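Local structure of inactive PncC family protein (Escherichia coli O157:H7, 5KOL) at residues 16-21 against 163-168. The protein is a CinA-family protein of unknown function that apparently lacks the nicotinamide-nucleotide (NMN) amidohydrolase activity associated with PncC proteins. Numbering follows the deposited sequence.
Sequences DTIENL and FALAQL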
loop_
_atom_site.group_PDB
_atom_site.type_symbol
_atom_site.label_atom_id
_atom_site.label_comp_id
_atom_site.label_asym_id
_atom_site.label_seq_id
_atom_site.Cartn_x
_atom_site.Cartn_y
_atom_site.Cartn_z
ATOM N N ASP A 16 -22.823 4.157 2.226
ATOM C CA ASP A 16 -21.407 4.322 2.568
ATOM C C ASP A 16 -20.521 3.439 1.684
ATOM O O ASP A 16 -19.794 2.563 2.151
ATOM C CB ASP A 16 -21.154 4.021 4.043
ATOM C CG ASP A 16 -21.968 4.895 4.967
ATOM O OD1 ASP A 16 -22.632 4.356 5.873
ATOM O OD2 ASP A 16 -22.004 6.124 4.745
ATOM N N THR A 17 -20.592 3.681 0.376
ATOM C CA THR A 17 -19.685 3.010 -0.545
ATOM C C THR A 17 -18.284 3.619 -0.441
ATOM O O THR A 17 -18.108 4.737 0.029
ATOM C CB THR A 17 -20.198 3.124 -1.986
ATOM O OG1 THR A 17 -20.225 4.506 -2.373
ATOM C CG2 THR A 17 -21.621 2.566 -2.099
ATOM N N ILE A 18 -17.275 2.871 -0.907
ATOM C CA ILE A 18 -15.932 3.450 -0.995
ATOM C C ILE A 18 -15.973 4.762 -1.765
ATOM O O ILE A 18 -15.344 5.751 -1.381
ATOM C CB ILE A 18 -14.950 2.459 -1.650
ATOM C CG1 ILE A 18 -14.723 1.265 -0.734
ATOM C CG2 ILE A 18 -13.637 3.155 -1.986
ATOM C CD1 ILE A 18 -14.126 1.674 0.565
ATOM N N GLU A 19 -16.718 4.785 -2.868
ATOM C CA GLU A 19 -16.762 5.967 -3.718
ATOM C C GLU A 19 -17.329 7.166 -2.966
ATOM O O GLU A 19 -16.752 8.259 -3.001
ATOM C CB GLU A 19 -17.601 5.679 -4.973
ATOM C CG GLU A 19 -17.006 4.692 -5.983
ATOM C CD GLU A 19 -16.811 3.266 -5.441
ATOM O OE1 GLU A 19 -15.755 2.667 -5.749
ATOM O OE2 GLU A 19 -17.693 2.739 -4.718
ATOM N N ASN A 20 -18.482 6.987 -2.301
ATOM C CA ASN A 20 -19.141 8.103 -1.621
ATOM C C ASN A 20 -18.338 8.569 -0.415
ATOM O O ASN A 20 -18.275 9.770 -0.134
ATOM C CB ASN A 20 -20.559 7.714 -1.196
ATOM C CG ASN A 20 -21.523 7.626 -2.370
ATOM O OD1 ASN A 20 -21.227 8.111 -3.466
ATOM N ND2 ASN A 20 -22.684 7.009 -2.148
ATOM N N LEU A 21 -17.717 7.636 0.307
ATOM C CA LEU A 21 -16.931 8.003 1.483
ATOM C C LEU A 21 -15.700 8.813 1.095
ATOM O O LEU A 21 -15.373 9.807 1.750
ATOM C CB LEU A 21 -16.507 6.739 2.237
ATOM C CG LEU A 21 -17.617 5.888 2.856
ATOM C CD1 LEU A 21 -17.094 4.529 3.347
ATOM C CD2 LEU A 21 -18.270 6.697 3.984
ATOM N N PHE A 163 -15.245 1.018 6.943
ATOM C CA PHE A 163 -15.390 1.516 8.310
ATOM C C PHE A 163 -14.290 2.521 8.658
ATOM O O PHE A 163 -14.550 3.553 9.285
ATOM C CB PHE A 163 -15.363 0.348 9.298
ATOM C CG PHE A 163 -15.440 0.781 10.724
ATOM C CD1 PHE A 163 -16.661 1.074 11.299
ATOM C CD2 PHE A 163 -14.285 0.907 11.496
ATOM C CE1 PHE A 163 -16.760 1.490 12.602
ATOM C CE2 PHE A 163 -14.372 1.324 12.814
ATOM C CZ PHE A 163 -15.604 1.624 13.369
ATOM N N ALA A 164 -13.043 2.208 8.292
ATOM C CA ALA A 164 -11.921 3.106 8.572
ATOM C C ALA A 164 -12.174 4.511 8.026
ATOM O O ALA A 164 -11.885 5.520 8.692
ATOM C CB ALA A 164 -10.638 2.522 7.967
ATOM N N LEU A 165 -12.728 4.584 6.815
ATOM C CA LEU A 165 -13.051 5.854 6.168
ATOM C C LEU A 165 -14.250 6.526 6.830
ATOM O O LEU A 165 -14.212 7.722 7.152
ATOM C CB LEU A 165 -13.340 5.592 4.681
ATOM C CG LEU A 165 -12.156 5.041 3.854
ATOM C CD1 LEU A 165 -12.606 4.715 2.449
ATOM C CD2 LEU A 165 -11.017 6.047 3.790
ATOM N N ALA A 166 -15.345 5.778 7.008
ATOM C CA ALA A 166 -16.566 6.358 7.562
ATOM C C ALA A 166 -16.349 6.881 8.977
ATOM O O ALA A 166 -16.912 7.918 9.363
ATOM C CB ALA A 166 -17.694 5.321 7.533
ATOM N N GLN A 167 -15.556 6.163 9.780
ATOM C CA GLN A 167 -15.329 6.637 11.142
ATOM C C GLN A 167 -14.436 7.872 11.164
ATOM O O GLN A 167 -14.559 8.697 12.070
ATOM C CB GLN A 167 -14.730 5.530 12.024
ATOM C CG GLN A 167 -14.624 5.935 13.519
ATOM C CD GLN A 167 -15.974 5.958 14.234
ATOM O OE1 GLN A 167 -16.830 5.077 14.027
ATOM N NE2 GLN A 167 -16.179 6.965 15.074
ATOM N N LEU A 168 -13.521 8.025 10.204
ATOM C CA LEU A 168 -12.786 9.282 10.153
ATOM C C LEU A 168 -13.737 10.445 9.883
ATOM O O LEU A 168 -13.607 11.518 10.478
ATOM C CB LEU A 168 -11.666 9.209 9.117
ATOM C CG LEU A 168 -10.903 10.533 8.986
ATOM C CD1 LEU A 168 -10.291 10.966 10.340
ATOM C CD2 LEU A 168 -9.802 10.381 7.963
#
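Leu21 points at helix 153-171 and divides its two methyls between Leu165 and Ala166. CD1 of Leu21 lies 4.1 Å from CB of Leu165, so it meets the root of that side chain and not its tip. The other branch, CD2 of Leu21, rests 3.8 Å from CB of Ala166. The fork of Leu21 thus spans two successive residues of the facing helix. With CG of Leu21 anti to the carbonyl carbon (chi1 -65°), both methyls are carried toward helix 153-171. CB of Leu21 also lies near CB of Leu165. The Leu21 and Leu165 side chains are inclined to each other. Leu165 extends past Leu21 to Ile18. There the contact is methyl to methyl, with CD1 of Ile18 3.9 Å from CD1 of Leu165, and the two side chains cross at roughly a right angle. Ile18 reaches this point through its CG1 branch.

The contact joins two helices packed on one side of the mixed sheet of the CinA fold. Helix 153-171 lies against the sheet: Phe163, Ala164 and Leu168 face strands 110-116 and 131-138. The first turn of helix 18-31 packs on its other side. No hydrogen bond links the two segments, and the contact is wholly apolar.

Thr17 is the N-cap of helix 18-31. Its OG1 accepts from N of Asn20 at 3.0 Å, with an N-H...O angle of 163°. The backbone bond from Leu21 N to Thr17 O, 2.9 Å, closes the same turn. Just before it, the carbonyl of Asp16 accepts a hydrogen bond from Arg162 of helix 153-171.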